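Local coordinates for protein alcohol oxidase (Myceliophthora thermophila, PDB 6F74) that binds flavin-adenine dinucleotide and, as a VAO-type flavoprotein, probably oxidises a substrate with molecular oxygen as electron acceptor, at residues T27-G35 / K146-T154; S133-F144 / L171-N180. All coordinates share one frame; numbering follows the deposited sequence.

Contact 1: T27-G35 / K146-T154. With FAD (flavin-adenine dinucleotide), chain I.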
loop_
_atom_site.group_PDB
_atom_site.type_symbol
_atom_site.label_atom_id
_atom_site.label_comp_id
_atom_site.label_asym_id
_atom_site.label_seq_id
_atom_site.Cartn_x
_atom_site.Cartn_y
_atom_site.Cartn_z
ATOM N N THR A 27 5.990 29.754 19.121
ATOM C CA THR A 27 6.786 28.988 18.075
ATOM C C THR A 27 5.888 28.817 16.806
ATOM O O THR A 27 4.675 28.845 16.966
ATOM C CB THR A 27 7.516 27.696 18.648
ATOM O OG1 THR A 27 6.735 26.482 18.504
ATOM C CG2 THR A 27 8.012 27.919 20.098
ATOM N N PRO A 28 6.476 28.894 15.584
ATOM C CA PRO A 28 5.586 29.191 14.483
ATOM C C PRO A 28 4.677 28.015 14.124
ATOM O O PRO A 28 5.069 26.849 14.186
ATOM C CB PRO A 28 6.528 29.559 13.347
ATOM C CG PRO A 28 7.865 28.985 13.699
ATOM C CD PRO A 28 7.873 28.683 15.147
ATOM N N LYS A 29 3.452 28.355 13.754
ATOM C CA LYS A 29 2.447 27.360 13.430
ATOM C C LYS A 29 2.692 26.715 12.075
ATOM O O LYS A 29 2.378 25.519 11.912
ATOM C CB LYS A 29 1.053 27.963 13.539
ATOM C CG LYS A 29 0.597 28.000 14.997
ATOM C CD LYS A 29 -0.635 28.859 15.234
ATOM C CE LYS A 29 -1.788 28.050 15.792
ATOM N NZ LYS A 29 -2.820 28.969 16.314
ATOM N N CYS A 30 3.315 27.465 11.143
ATOM C CA CYS A 30 3.539 26.991 9.799
ATOM C C CYS A 30 5.004 26.678 9.558
ATOM O O CYS A 30 5.891 27.454 9.953
ATOM C CB CYS A 30 3.088 28.034 8.783
ATOM S SG CYS A 30 1.349 28.500 8.976
ATOM N N ARG A 31 5.249 25.582 8.873
ATOM C CA ARG A 31 6.571 25.277 8.386
ATOM C C ARG A 31 6.991 26.274 7.292
ATOM O O ARG A 31 6.144 26.793 6.531
ATOM C CB ARG A 31 6.630 23.835 7.841
ATOM C CG ARG A 31 6.683 22.740 8.923
ATOM C CD ARG A 31 5.375 22.510 9.639
ATOM N NE ARG A 31 5.392 21.253 10.425
ATOM C CZ ARG A 31 5.317 21.136 11.754
ATOM N NH1 ARG A 31 5.212 22.177 12.562
ATOM N NH2 ARG A 31 5.342 19.923 12.290
ATOM N N CYS A 32 8.290 26.531 7.250
ATOM C CA CYS A 32 8.917 27.381 6.239
ATOM C C CYS A 32 9.053 26.662 4.887
ATOM O O CYS A 32 9.391 25.491 4.838
ATOM C CB CYS A 32 10.304 27.823 6.725
ATOM S SG CYS A 32 11.013 29.147 5.777
ATOM N N THR A 33 8.821 27.401 3.797
ATOM C CA THR A 33 8.851 26.856 2.443
ATOM C C THR A 33 9.772 27.659 1.548
ATOM O O THR A 33 10.176 28.741 1.919
ATOM C CB THR A 33 7.421 26.811 1.852
ATOM O OG1 THR A 33 6.840 28.121 1.872
ATOM C CG2 THR A 33 6.559 25.862 2.693
ATOM N N PRO A 34 10.168 27.116 0.391
ATOM C CA PRO A 34 11.085 27.838 -0.519
ATOM C C PRO A 34 10.586 29.213 -0.925
ATOM O O PRO A 34 9.377 29.411 -1.088
ATOM C CB PRO A 34 11.140 26.929 -1.739
ATOM C CG PRO A 34 10.992 25.585 -1.168
ATOM C CD PRO A 34 9.965 25.738 -0.083
ATOM N N GLY A 35 11.505 30.153 -1.051
ATOM C CA GLY A 35 11.169 31.514 -1.454
ATOM C C GLY A 35 10.840 32.412 -0.280
ATOM O O GLY A 35 10.855 33.628 -0.415
ATOM N N LYS A 146 14.084 20.295 11.876
ATOM C CA LYS A 146 13.584 20.907 13.107
ATOM C C LYS A 146 14.232 22.272 13.343
ATOM O O LYS A 146 13.562 23.220 13.687
ATOM C CB LYS A 146 13.854 20.001 14.328
ATOM C CG LYS A 146 13.141 18.663 14.342
ATOM C CD LYS A 146 13.226 17.998 15.712
ATOM C CE LYS A 146 14.639 17.618 16.106
ATOM N NZ LYS A 146 14.700 17.032 17.453
ATOM N N GLN A 147 15.532 22.369 13.133
ATOM C CA GLN A 147 16.243 23.619 13.353
ATOM C C GLN A 147 15.731 24.748 12.446
ATOM O O GLN A 147 15.499 25.872 12.943
ATOM C CB GLN A 147 17.737 23.443 13.126
ATOM C CG GLN A 147 18.540 24.690 13.527
ATOM C CD GLN A 147 19.992 24.563 13.257
ATOM O OE1 GLN A 147 20.467 23.509 12.875
ATOM N NE2 GLN A 147 20.723 25.635 13.505
ATOM N N HIS A 148 15.527 24.450 11.154
ATOM C CA HIS A 148 15.060 25.454 10.218
ATOM C C HIS A 148 13.551 25.439 9.979
ATOM O O HIS A 148 13.063 26.108 9.060
ATOM C CB HIS A 148 15.854 25.408 8.913
ATOM C CG HIS A 148 17.329 25.562 9.107
ATOM N ND1 HIS A 148 17.966 26.783 9.245
ATOM C CD2 HIS A 148 18.296 24.619 9.210
ATOM C CE1 HIS A 148 19.267 26.588 9.393
ATOM N NE2 HIS A 148 19.501 25.286 9.349
ATOM N N ASN A 149 12.821 24.724 10.841
ATOM C CA ASN A 149 11.367 24.611 10.787
ATOM C C ASN A 149 10.863 24.250 9.399
ATOM O O ASN A 149 9.917 24.862 8.864
ATOM C CB ASN A 149 10.745 25.908 11.329
ATOM C CG ASN A 149 9.234 25.941 11.209
ATOM O OD1 ASN A 149 8.548 24.978 11.558
ATOM N ND2 ASN A 149 8.706 27.059 10.727
ATOM N N ILE A 150 11.533 23.284 8.794
ATOM C CA ILE A 150 11.223 22.824 7.450
ATOM C C ILE A 150 10.528 21.469 7.612
ATOM O O ILE A 150 10.985 20.611 8.413
ATOM C CB ILE A 150 12.509 22.657 6.602
ATOM C CG1 ILE A 150 13.188 24.002 6.393
ATOM C CG2 ILE A 150 12.217 22.005 5.259
ATOM C CD1 ILE A 150 14.380 23.970 5.437
ATOM N N ARG A 151 9.482 21.259 6.811
ATOM C CA ARG A 151 8.689 20.040 6.857
ATOM C C ARG A 151 9.528 18.826 6.462
ATOM O O ARG A 151 10.159 18.819 5.389
ATOM C CB ARG A 151 7.456 20.135 5.936
ATOM C CG ARG A 151 6.649 18.852 5.851
ATOM C CD ARG A 151 5.468 18.921 4.939
ATOM N NE ARG A 151 4.765 17.640 4.892
ATOM C CZ ARG A 151 3.625 17.417 4.222
ATOM N NH1 ARG A 151 3.039 18.403 3.535
ATOM N NH2 ARG A 151 3.053 16.189 4.229
ATOM N N LEU A 152 9.553 17.821 7.338
ATOM C CA LEU A 152 10.309 16.602 7.064
ATOM C C LEU A 152 9.386 15.576 6.440
ATOM O O LEU A 152 8.370 15.222 7.028
ATOM C CB LEU A 152 10.960 16.025 8.327
ATOM C CG LEU A 152 11.838 14.783 8.122
ATOM C CD1 LEU A 152 13.098 15.141 7.355
ATOM C CD2 LEU A 152 12.212 14.172 9.451
ATOM N N VAL A 153 9.768 15.090 5.263
ATOM C CA VAL A 153 9.039 14.067 4.554
ATOM C C VAL A 153 9.889 12.792 4.514
ATOM O O VAL A 153 11.044 12.819 4.137
ATOM C CB VAL A 153 8.644 14.553 3.131
ATOM C CG1 VAL A 153 7.831 13.493 2.414
ATOM C CG2 VAL A 153 7.834 15.861 3.212
ATOM N N THR A 154 9.297 11.672 4.897
ATOM C CA THR A 154 10.010 10.395 4.957
ATOM C C THR A 154 9.582 9.524 3.782
ATOM O O THR A 154 8.400 9.350 3.543
ATOM C CB THR A 154 9.756 9.687 6.311
ATOM O OG1 THR A 154 10.220 10.532 7.383
ATOM C CG2 THR A 154 10.471 8.300 6.390
HETATM P PA FAD I . 6.703 5.095 0.901
HETATM O O1A FAD I . 5.959 5.980 -0.094
HETATM O O2A FAD I . 8.197 5.165 0.868
HETATM O O5B FAD I . 6.167 5.463 2.340
HETATM C C5B FAD I . 4.825 5.219 2.658
HETATM C C4B FAD I . 4.492 5.921 3.963
HETATM O O4B FAD I . 5.286 5.313 4.969
HETATM C C3B FAD I . 4.813 7.392 4.031
HETATM O O3B FAD I . 3.907 7.982 4.970
HETATM C C2B FAD I . 6.190 7.450 4.645
HETATM O O2B FAD I . 6.451 8.606 5.450
HETATM C C1B FAD I . 6.173 6.253 5.557
HETATM N N9A FAD I . 7.458 5.581 5.770
HETATM C C8A FAD I . 8.148 4.866 4.870
HETATM N N7A FAD I . 9.268 4.356 5.418
HETATM C C5A FAD I . 9.282 4.745 6.690
HETATM C C6A FAD I . 10.197 4.524 7.810
HETATM N N6A FAD I . 11.293 3.767 7.576
HETATM N N1A FAD I . 9.886 5.104 8.999
HETATM C C2A FAD I . 8.763 5.854 9.151
HETATM N N3A FAD I . 7.863 6.078 8.159
HETATM C C4A FAD I . 8.084 5.544 6.930
HETATM N N1 FAD I . 0.365 -3.200 -0.385
HETATM C C2 FAD I . -0.075 -4.418 0.003
HETATM O O2 FAD I . -0.597 -4.537 1.141
HETATM N N3 FAD I . 0.054 -5.509 -0.777
HETATM C C4 FAD I . 0.595 -5.457 -2.007
HETATM O O4 FAD I . 0.696 -6.466 -2.736
HETATM C C4X FAD I . 1.083 -4.158 -2.517
HETATM N N5 FAD I . 1.626 -4.042 -3.746
HETATM C C5X FAD I . 2.074 -2.839 -4.182
HETATM C C6 FAD I . 2.650 -2.741 -5.448
HETATM C C7 FAD I . 3.140 -1.541 -5.932
HETATM C C7M FAD I . 3.708 -1.608 -7.329
HETATM C C8 FAD I . 3.067 -0.321 -5.079
HETATM C C8M FAD I . 3.623 1.028 -5.514
HETATM C C9 FAD I . 2.470 -0.409 -3.825
HETATM C C9A FAD I . 1.971 -1.622 -3.321
HETATM N N10 FAD I . 1.386 -1.756 -2.032
HETATM C C10 FAD I . 0.928 -3.011 -1.610
HETATM C "C1'" FAD I . 1.153 -0.601 -1.132
HETATM C "C2'" FAD I . 2.114 -0.314 -0.027
HETATM O "O2'" FAD I . 1.772 -1.168 1.063
HETATM C "C3'" FAD I . 1.941 1.139 0.429
HETATM O "O3'" FAD I . 1.998 2.053 -0.681
HETATM C "C4'" FAD I . 2.974 1.531 1.476
HETATM O "O4'" FAD I . 2.760 2.888 1.875
HETATM C "C5'" FAD I . 4.390 1.346 0.953
HETATM O "O5'" FAD I . 5.336 1.704 1.945
HETATM P P FAD I . 6.709 2.231 1.360
HETATM O O1P FAD I . 7.210 1.285 0.304
HETATM O O2P FAD I . 7.567 2.555 2.538
HETATM O O3P FAD I . 6.195 3.579 0.627
HETATM O O HOH W 1 5.606 25.023 12.229
HETATM O O HOH W 2 8.264 23.033 4.581
#
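The Schellman motif that ends helix 135-147 supplies N149, its C-prime residue with positive phi, to the N-terminal segment. Both its backbone and its side chain are used. Its carbonyl oxygen accepts from C32 N at 2.8 Å, while ND2 donates to C30 O at 2.9 Å with an N-H...O angle of 164°. CG stands anti to the backbone N (chi1 175°), which carries the amide over to residues 30-32, and C30 O sits almost in the amide plane. One asparagine therefore spans two successive peptide groups of the partner. CG of P28 lies 3.6 Å from N149 ND2, the proline ring lying alongside the amide.

R31 CG lies 4.0 Å from R151 CB, and the bend at chi2 (74°) turns the rest of the chain toward P28 O. There a water in the guanidinium plane accepts from NH1 and donates to P28 O and N149 OD1. A second water links C32 O to R151 N. The charged ends find partners elsewhere: R31 NH2 donates to D573 O, and R151 forms a salt bridge with E589. Disulfide C30-C596 ties the segment to the C-terminal end of the chain, C32-C38 closes a short local loop, and strand 152-155 runs on to T154, whose O accepts from O2B of FAD.

The ND2 bond to C30 O and water on OD1, joined by a glycerol, fix the rotation of the N149 amide, while C32 N holds its backbone; the union is chiefly polar, made by backbone groups, one side-chain amide and two waters.

Contact 2: S133-F144 / L171-N180; sequences STREDITLTLNF and LELWLHSFRN. With NAG (2-acetamido-2-deoxy-beta-D-glucopyranose), chain J.
With CG1 anti to its carbonyl carbon (chi1 -61°) and an extended chain beyond, I138 sends CD1 out toward F178, whose ring is swung to meet it by a first torsion that sets CG opposite the backbone N. The methyl stands over the ring centre, 3.8 Å from the F178 centroid and only 8° off the normal, a CH-pi contact. The other face of the ring carries N180 OD1 toward its rim, and the S133-T134 peptide meets the edge in plane, while CG of R135 lies 4.1 Å from F178 CZ. The same CD1 of I138 touches L175 CD2 at 3.8 Å, and CG2 meets L173 CD2. One turn on, T141 rests its CB and CG2 on L173 CD1, and CD1 of F144 lies 3.9 Å from L171 CD2.

No direct hydrogen bond crosses between the segments; polar groups serve the helix start instead. T134 and D137 form a capping box: D137 N donates to T134 OG1 at 3.0 Å, and T134 N returns a bond to D137 OD2 from above the carboxylate plane. S133 N takes the anti lone pair of OD2, and K56 adds a salt bridge, so several donors grip this oxygen. Beside the cap, S133 and S177 adjoin the glycan on N131.

Helix 135-144 runs nearly antiparallel to strand 171-174 (162°, axes 9.2 Å apart) as the beta-alpha-beta crossover of the FAD-binding domain: it links parallel strands 128-131 and 152-155, with 171-174 between them. L175 also touches FAD, and I296 and L298 of strand 296-306 pack on I138.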
loop_
_atom_site.group_PDB
_atom_site.type_symbol
_atom_site.label_atom_id
_atom_site.label_comp_id
_atom_site.label_asym_id
_atom_site.label_seq_id
_atom_site.Cartn_x
_atom_site.Cartn_y
_atom_site.Cartn_z
ATOM N N SER A 133 22.227 7.203 3.979
ATOM C CA SER A 133 22.721 5.807 4.057
ATOM C C SER A 133 23.331 5.405 5.409
ATOM O O SER A 133 23.720 4.270 5.570
ATOM C CB SER A 133 23.728 5.528 2.912
ATOM O OG SER A 133 24.791 6.463 2.945
ATOM N N THR A 134 23.401 6.321 6.375
ATOM C CA THR A 134 23.891 6.031 7.725
ATOM C C THR A 134 22.924 6.640 8.720
ATOM O O THR A 134 22.141 7.510 8.368
ATOM C CB THR A 134 25.269 6.651 7.978
ATOM O OG1 THR A 134 25.183 8.097 7.992
ATOM C CG2 THR A 134 26.291 6.186 6.949
ATOM N N ARG A 135 22.997 6.202 9.963
ATOM C CA ARG A 135 22.258 6.842 11.054
ATOM C C ARG A 135 22.637 8.317 11.252
ATOM O O ARG A 135 21.804 9.103 11.685
ATOM C CB ARG A 135 22.498 6.114 12.377
ATOM C CG ARG A 135 21.838 4.763 12.449
ATOM C CD ARG A 135 22.082 4.082 13.790
ATOM N NE ARG A 135 21.317 2.830 13.848
ATOM C CZ ARG A 135 20.964 2.153 14.949
ATOM N NH1 ARG A 135 21.336 2.562 16.156
ATOM N NH2 ARG A 135 20.239 1.049 14.820
ATOM N N GLU A 136 23.880 8.675 10.925
ATOM C CA GLU A 136 24.364 10.028 11.111
ATOM C C GLU A 136 23.618 10.920 10.091
ATOM O O GLU A 136 23.109 11.962 10.443
ATOM C CB GLU A 136 25.875 10.118 10.942
ATOM C CG GLU A 136 26.690 9.460 12.077
ATOM C CD GLU A 136 26.544 7.949 12.124
ATOM O OE1 GLU A 136 26.519 7.272 11.097
ATOM O OE2 GLU A 136 26.398 7.381 13.209
ATOM N N ASP A 137 23.540 10.470 8.842
ATOM C CA ASP A 137 22.735 11.140 7.814
ATOM C C ASP A 137 21.331 11.450 8.307
ATOM O O ASP A 137 20.835 12.564 8.149
ATOM C CB ASP A 137 22.593 10.281 6.552
ATOM C CG ASP A 137 23.914 10.078 5.819
ATOM O OD1 ASP A 137 24.866 10.818 6.059
ATOM O OD2 ASP A 137 23.984 9.162 4.964
ATOM N N ILE A 138 20.717 10.453 8.931
ATOM C CA ILE A 138 19.335 10.544 9.361
ATOM C C ILE A 138 19.232 11.539 10.519
ATOM O O ILE A 138 18.318 12.390 10.532
ATOM C CB ILE A 138 18.773 9.189 9.831
ATOM C CG1 ILE A 138 18.804 8.152 8.711
ATOM C CG2 ILE A 138 17.335 9.340 10.351
ATOM C CD1 ILE A 138 18.291 6.795 9.133
ATOM N N THR A 139 20.125 11.396 11.501
ATOM C CA THR A 139 20.168 12.309 12.640
ATOM C C THR A 139 20.317 13.771 12.147
ATOM O O THR A 139 19.595 14.654 12.612
ATOM C CB THR A 139 21.315 11.958 13.617
ATOM O OG1 THR A 139 21.030 10.712 14.264
ATOM C CG2 THR A 139 21.501 13.026 14.710
ATOM N N LEU A 140 21.244 14.001 11.221
ATOM C CA LEU A 140 21.510 15.349 10.725
ATOM C C LEU A 140 20.313 15.939 9.934
ATOM O O LEU A 140 20.040 17.146 10.008
ATOM C CB LEU A 140 22.776 15.383 9.853
ATOM C CG LEU A 140 24.132 15.169 10.533
ATOM C CD1 LEU A 140 25.186 14.718 9.527
ATOM C CD2 LEU A 140 24.583 16.445 11.259
ATOM N N THR A 141 19.603 15.078 9.209
ATOM C CA THR A 141 18.462 15.504 8.431
ATOM C C THR A 141 17.316 15.873 9.351
ATOM O O THR A 141 16.761 16.963 9.232
ATOM C CB THR A 141 18.056 14.435 7.414
ATOM O OG1 THR A 141 19.192 14.109 6.642
ATOM C CG2 THR A 141 16.904 14.920 6.490
ATOM N N LEU A 142 17.005 14.987 10.294
ATOM C CA LEU A 142 16.015 15.266 11.307
ATOM C C LEU A 142 16.319 16.607 11.973
ATOM O O LEU A 142 15.462 17.501 11.973
ATOM C CB LEU A 142 15.959 14.155 12.353
ATOM C CG LEU A 142 15.056 14.371 13.579
ATOM C CD1 LEU A 142 13.599 14.589 13.192
ATOM C CD2 LEU A 142 15.162 13.209 14.529
ATOM N N ASN A 143 17.534 16.743 12.505
ATOM C CA ASN A 143 17.924 17.946 13.239
ATOM C C ASN A 143 17.831 19.227 12.396
ATOM O O ASN A 143 17.325 20.242 12.872
ATOM C CB ASN A 143 19.354 17.806 13.821
ATOM C CG ASN A 143 19.440 16.843 14.997
ATOM O OD1 ASN A 143 18.438 16.345 15.474
ATOM N ND2 ASN A 143 20.661 16.591 15.485
ATOM N N PHE A 144 18.321 19.178 11.168
ATOM C CA PHE A 144 18.254 20.329 10.258
ATOM C C PHE A 144 16.784 20.740 9.985
ATOM O O PHE A 144 16.478 21.914 9.977
ATOM C CB PHE A 144 19.027 20.032 8.950
ATOM C CG PHE A 144 19.146 21.203 8.015
ATOM C CD1 PHE A 144 18.076 21.560 7.176
ATOM C CD2 PHE A 144 20.311 21.946 7.950
ATOM C CE1 PHE A 144 18.179 22.617 6.308
ATOM C CE2 PHE A 144 20.418 23.022 7.090
ATOM C CZ PHE A 144 19.349 23.354 6.259
ATOM N N LEU A 171 11.612 18.850 3.052
ATOM C CA LEU A 171 12.932 18.223 3.027
ATOM C C LEU A 171 12.690 16.734 3.164
ATOM O O LEU A 171 12.175 16.280 4.196
ATOM C CB LEU A 171 13.800 18.750 4.163
ATOM C CG LEU A 171 15.156 18.084 4.407
ATOM C CD1 LEU A 171 16.035 18.050 3.142
ATOM C CD2 LEU A 171 15.883 18.818 5.509
ATOM N N GLU A 172 13.028 15.966 2.129
ATOM C CA GLU A 172 12.805 14.530 2.161
ATOM C C GLU A 172 13.961 13.765 2.832
ATOM O O GLU A 172 15.108 13.885 2.440
ATOM C CB GLU A 172 12.565 13.992 0.759
ATOM C CG GLU A 172 12.176 12.522 0.721
ATOM C CD GLU A 172 12.014 11.997 -0.676
ATOM O OE1 GLU A 172 13.037 11.715 -1.295
ATOM O OE2 GLU A 172 10.861 11.824 -1.139
ATOM N N LEU A 173 13.634 12.981 3.850
ATOM C CA LEU A 173 14.515 11.944 4.337
ATOM C C LEU A 173 14.295 10.730 3.473
ATOM O O LEU A 173 13.316 9.980 3.675
ATOM C CB LEU A 173 14.205 11.636 5.802
ATOM C CG LEU A 173 15.025 10.491 6.413
ATOM C CD1 LEU A 173 16.508 10.827 6.464
ATOM C CD2 LEU A 173 14.469 10.214 7.788
ATOM N N TRP A 174 15.182 10.536 2.502
ATOM C CA TRP A 174 15.114 9.379 1.581
ATOM C C TRP A 174 15.951 8.211 2.122
ATOM O O TRP A 174 17.173 8.298 2.233
ATOM C CB TRP A 174 15.621 9.817 0.214
ATOM C CG TRP A 174 15.375 8.866 -0.915
ATOM C CD1 TRP A 174 14.316 7.992 -1.066
ATOM C CD2 TRP A 174 16.185 8.709 -2.073
ATOM N NE1 TRP A 174 14.444 7.300 -2.250
ATOM C CE2 TRP A 174 15.578 7.724 -2.889
ATOM C CE3 TRP A 174 17.358 9.316 -2.514
ATOM C CZ2 TRP A 174 16.110 7.338 -4.125
ATOM C CZ3 TRP A 174 17.900 8.927 -3.743
ATOM C CH2 TRP A 174 17.268 7.940 -4.529
ATOM N N LEU A 175 15.275 7.113 2.467
ATOM C CA LEU A 175 15.905 5.979 3.144
ATOM C C LEU A 175 16.312 4.844 2.224
ATOM O O LEU A 175 16.785 3.813 2.690
ATOM C CB LEU A 175 14.974 5.488 4.243
ATOM C CG LEU A 175 14.720 6.548 5.333
ATOM C CD1 LEU A 175 13.623 6.049 6.265
ATOM C CD2 LEU A 175 15.985 6.882 6.119
ATOM N N HIS A 176 16.187 5.037 0.918
ATOM C CA HIS A 176 16.352 3.944 -0.062
ATOM C C HIS A 176 17.742 3.294 -0.020
ATOM O O HIS A 176 17.874 2.115 -0.270
ATOM C CB HIS A 176 15.996 4.464 -1.447
ATOM C CG HIS A 176 16.040 3.435 -2.525
ATOM N ND1 HIS A 176 16.902 3.520 -3.590
ATOM C CD2 HIS A 176 15.297 2.325 -2.727
ATOM C CE1 HIS A 176 16.710 2.488 -4.389
ATOM N NE2 HIS A 176 15.717 1.771 -3.909
ATOM N N SER A 177 18.785 4.048 0.324
ATOM C CA SER A 177 20.140 3.463 0.508
ATOM C C SER A 177 20.552 3.239 1.964
ATOM O O SER A 177 21.741 3.086 2.252
ATOM C CB SER A 177 21.194 4.336 -0.176
ATOM O OG SER A 177 20.828 4.614 -1.507
ATOM N N PHE A 178 19.595 3.217 2.890
ATOM C CA PHE A 178 19.883 2.973 4.294
ATOM C C PHE A 178 19.709 1.491 4.500
ATOM O O PHE A 178 18.615 1.022 4.820
ATOM C CB PHE A 178 18.965 3.811 5.196
ATOM C CG PHE A 178 19.193 3.588 6.662
ATOM C CD1 PHE A 178 20.375 3.988 7.272
ATOM C CD2 PHE A 178 18.223 2.958 7.438
ATOM C CE1 PHE A 178 20.587 3.771 8.623
ATOM C CE2 PHE A 178 18.422 2.772 8.807
ATOM C CZ PHE A 178 19.616 3.167 9.393
ATOM N N ARG A 179 20.799 0.747 4.295
ATOM C CA ARG A 179 20.734 -0.697 4.140
ATOM C C ARG A 179 21.894 -1.365 4.886
ATOM O O ARG A 179 23.002 -1.412 4.362
ATOM C CB ARG A 179 20.796 -1.025 2.657
ATOM C CG ARG A 179 19.519 -0.597 1.913
ATOM C CD ARG A 179 19.530 -1.012 0.450
ATOM N NE ARG A 179 18.161 -1.263 0.008
ATOM C CZ ARG A 179 17.568 -0.680 -1.034
ATOM N NH1 ARG A 179 18.259 0.160 -1.856
ATOM N NH2 ARG A 179 16.276 -0.927 -1.265
ATOM N N ASN A 180 21.627 -1.879 6.098
ATOM C CA ASN A 180 22.690 -2.419 6.970
ATOM C C ASN A 180 22.560 -3.929 7.213
ATOM O O ASN A 180 23.006 -4.446 8.243
ATOM C CB ASN A 180 22.707 -1.653 8.290
ATOM C CG ASN A 180 22.717 -0.151 8.075
ATOM O OD1 ASN A 180 21.847 0.542 8.530
ATOM N ND2 ASN A 180 23.744 0.357 7.394
HETATM C C1 NAG J . 22.888 7.397 -2.767
HETATM C C2 NAG J . 23.385 7.444 -4.199
HETATM C C3 NAG J . 23.903 6.062 -4.575
HETATM C C4 NAG J . 25.102 5.688 -3.715
HETATM C C5 NAG J . 24.640 5.713 -2.270
HETATM C C6 NAG J . 25.859 5.516 -1.361
HETATM C C7 NAG J . 22.120 8.966 -5.660
HETATM C C8 NAG J . 20.932 9.062 -6.570
HETATM N N2 NAG J . 22.301 7.767 -5.110
HETATM O O3 NAG J . 24.220 6.014 -5.965
HETATM O O4 NAG J . 25.618 4.379 -4.097
HETATM O O5 NAG J . 23.978 6.958 -1.924
HETATM O O6 NAG J . 25.455 5.666 0.003
HETATM O O7 NAG J . 22.847 9.921 -5.439
HETATM O O HOH W 3 23.776 1.821 4.525
#

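Overall arrangement
From the N terminus, residues 27-35 enter first and wait for 146-154, so contact 1 closes a loop of 110 residues. Before that loop is complete the chain passes through 133-144, which meets 171-180 only after 146-154 has gone by; contact 2 closes a shorter loop of 26 residues, and the two cross. Helix 135-147 is common to both: its start and middle serve contact 2, its C-terminal end contact 1. Parallel strands 152-155 and 171-174, with R151 just ahead of the first, join the contacts directly: R151 O faces L171 N and V153 O faces L173 N in probable hydrogen bonds. Together they tie the N-terminal segment to the framework of the FAD-binding domain.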